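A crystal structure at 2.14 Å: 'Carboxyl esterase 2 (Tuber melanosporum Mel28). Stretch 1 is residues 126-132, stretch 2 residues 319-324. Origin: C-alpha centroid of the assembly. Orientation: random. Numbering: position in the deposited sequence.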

# COMPACT_ATOMS: atom_id res chain seq x y z
N LYS A 126 -14.78 20.32 -8.50
CA LYS A 126 -14.37 20.12 -9.90
C LYS A 126 -13.01 19.46 -10.01
O LYS A 126 -12.84 18.46 -10.71
N SER A 127 -12.03 20.02 -9.31
CA SER A 127 -10.67 19.52 -9.39
C SER A 127 -10.53 18.15 -8.74
O SER A 127 -9.56 17.44 -8.99
N TYR A 128 -11.48 17.81 -7.87
CA TYR A 128 -11.44 16.54 -7.16
C TYR A 128 -12.43 15.52 -7.70
O TYR A 128 -12.66 14.50 -7.08
N ARG A 129 -13.01 15.80 -8.87
CA ARG A 129 -14.00 14.91 -9.45
C ARG A 129 -13.43 13.51 -9.70
O ARG A 129 -14.11 12.52 -9.51
N GLY A 130 -12.18 13.44 -10.15
CA GLY A 130 -11.52 12.18 -10.44
C GLY A 130 -11.35 11.31 -9.19
O GLY A 130 -11.61 10.11 -9.21
N LEU A 131 -10.88 11.91 -8.11
CA LEU A 131 -10.70 11.20 -6.86
C LEU A 131 -12.05 10.80 -6.26
O LEU A 131 -12.20 9.68 -5.77
N ILE A 132 -13.03 11.70 -6.29
CA ILE A 132 -14.34 11.39 -5.77
C ILE A 132 -14.97 10.19 -6.49
O ILE A 132 -15.55 9.30 -5.86
N PHE A 319 -0.40 12.80 -5.88
CA PHE A 319 -0.68 11.69 -6.79
C PHE A 319 -2.12 11.18 -6.72
O PHE A 319 -2.62 10.60 -7.68
N ALA A 320 -2.80 11.42 -5.61
CA ALA A 320 -4.14 10.91 -5.43
C ALA A 320 -5.22 11.75 -6.12
O ALA A 320 -6.32 11.25 -6.35
N SER A 321 -4.94 13.02 -6.41
CA SER A 321 -5.97 13.89 -6.99
C SER A 321 -5.62 14.41 -8.38
O SER A 321 -6.48 14.91 -9.10
N ILE A 322 -4.35 14.32 -8.76
CA ILE A 322 -3.93 14.74 -10.09
C ILE A 322 -4.10 13.57 -11.06
O ILE A 322 -3.42 12.55 -10.94
N ASP A 323 -5.02 13.73 -12.01
CA ASP A 323 -5.42 12.65 -12.92
C ASP A 323 -4.26 11.88 -13.55
O ASP A 323 -4.23 10.65 -13.54
N VAL A 324 -3.32 12.62 -14.12
CA VAL A 324 -2.16 12.02 -14.79
C VAL A 324 -1.33 11.16 -13.81
O VAL A 324 -0.95 10.03 -14.14

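The contact between the two stretches is small, burying 230 Å² in total, and centres on Ser321, which has the largest covered area, with Leu131 and Ala320 next. No direct hydrogen bond joins the stretches; they meet through van der Waals contacts, and two waters bridge polar atoms of the two sides.

Ser321 projects sideways in the p rotamer (chi1 60°), and its methylene packs against the ring of Tyr128, with Ser321 CB 3.5 Å from Tyr128 CE2. The approach to the ring is oblique. Tyr128, at the N-cap position before the helix that begins at Arg129, also leaves its backbone sideways, but its m rotamer (chi1 -86°) brings the ring closer to the second stretch, while its hydroxyl is hydrogen-bonded elsewhere in the structure.

Three residues on, Leu131 points toward the second stretch. With chi1 t and chi2 p, it places CD1 3.6 Å from Ala320 O, and Leu131 CB lies 4.5 Å from Ser321 CA. Ala320 therefore meets the leucine through its backbone carbonyl; its short side chain points sideways.

Water fills the gap beside these contacts. The carbonyls Ser127 O and Ser321 O lie 4.0 Å apart, and water 1 lies within hydrogen-bonding distance of both, at 3.1 Å from Ser127 O and 2.9 Å from Ser321 O, while accepting from Leu131 N at 3.0 Å. Amides in the first turn of a helix lack the usual carbonyl partner from the preceding turn, and solvent serves here instead. Water 2 plays a similar part one residue earlier, accepting from Gly130 N at 3.0 Å and lying 2.8 Å from Asp323 OD1. Asp323, in the m rotamer, starts sideways but its carboxylate comes nearer, reaching 4.2 Å between OD1 and Gly130 CA. An ideal CB at Gly130 would fall 2.6 Å from Asp323 OD1, a clash that glycine avoids.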

# COMPACT_ATOMS: atom_id res chain seq x y z
CB LYS A 126 -14.34 21.46 -10.66
CG LYS A 126 -15.70 22.15 -10.86
CD LYS A 126 -15.50 23.47 -11.63
CE LYS A 126 -16.69 23.83 -12.51
NZ LYS A 126 -17.64 24.79 -11.89
CB SER A 127 -9.70 20.51 -8.77
OG SER A 127 -10.14 20.91 -7.48
CB TYR A 128 -11.67 16.79 -5.66
CG TYR A 128 -10.37 17.13 -4.97
CD1 TYR A 128 -9.82 18.41 -5.07
CD2 TYR A 128 -9.66 16.16 -4.25
CE1 TYR A 128 -8.62 18.72 -4.47
CE2 TYR A 128 -8.45 16.47 -3.64
CZ TYR A 128 -7.94 17.75 -3.76
OH TYR A 128 -6.73 18.07 -3.17
CB ARG A 129 -14.58 15.47 -10.76
CG ARG A 129 -15.59 14.53 -11.43
CD ARG A 129 -16.30 15.15 -12.61
NE ARG A 129 -15.36 15.49 -13.69
CZ ARG A 129 -15.73 16.01 -14.86
NH1 ARG A 129 -17.01 16.22 -15.12
NH2 ARG A 129 -14.81 16.30 -15.78
CB LEU A 131 -9.89 12.04 -5.87
CG LEU A 131 -9.69 11.37 -4.50
CD1 LEU A 131 -9.15 9.93 -4.66
CD2 LEU A 131 -8.78 12.20 -3.62
CB ILE A 132 -15.28 12.59 -5.87
CG1 ILE A 132 -14.81 13.72 -4.96
CG2 ILE A 132 -16.69 12.21 -5.46
CD1 ILE A 132 -15.52 15.02 -5.23
CB PHE A 319 0.30 10.51 -6.58
CG PHE A 319 0.14 9.75 -5.27
CD1 PHE A 319 -0.93 8.88 -5.06
CD2 PHE A 319 1.12 9.84 -4.30
CE1 PHE A 319 -1.04 8.17 -3.87
CE2 PHE A 319 1.02 9.13 -3.11
CZ PHE A 319 -0.06 8.30 -2.89
CB ALA A 320 -4.46 10.77 -3.94
CB SER A 321 -6.27 15.08 -6.06
OG SER A 321 -5.13 15.87 -5.83
CB ILE A 322 -2.48 15.23 -10.08
CG1 ILE A 322 -2.33 16.39 -9.09
CG2 ILE A 322 -2.01 15.58 -11.49
CD1 ILE A 322 -0.88 16.76 -8.79
CB ASP A 323 -6.33 13.21 -14.01
CG ASP A 323 -7.70 13.62 -13.48
OD1 ASP A 323 -7.98 13.36 -12.28
OD2 ASP A 323 -8.49 14.20 -14.26
CB VAL A 324 -1.27 13.12 -15.41
CG1 VAL A 324 0.12 12.60 -15.69
CG2 VAL A 324 -1.91 13.67 -16.69
O HOH W 1 -9.31 14.34 -8.72
O HOH W 2 -10.06 15.05 -11.45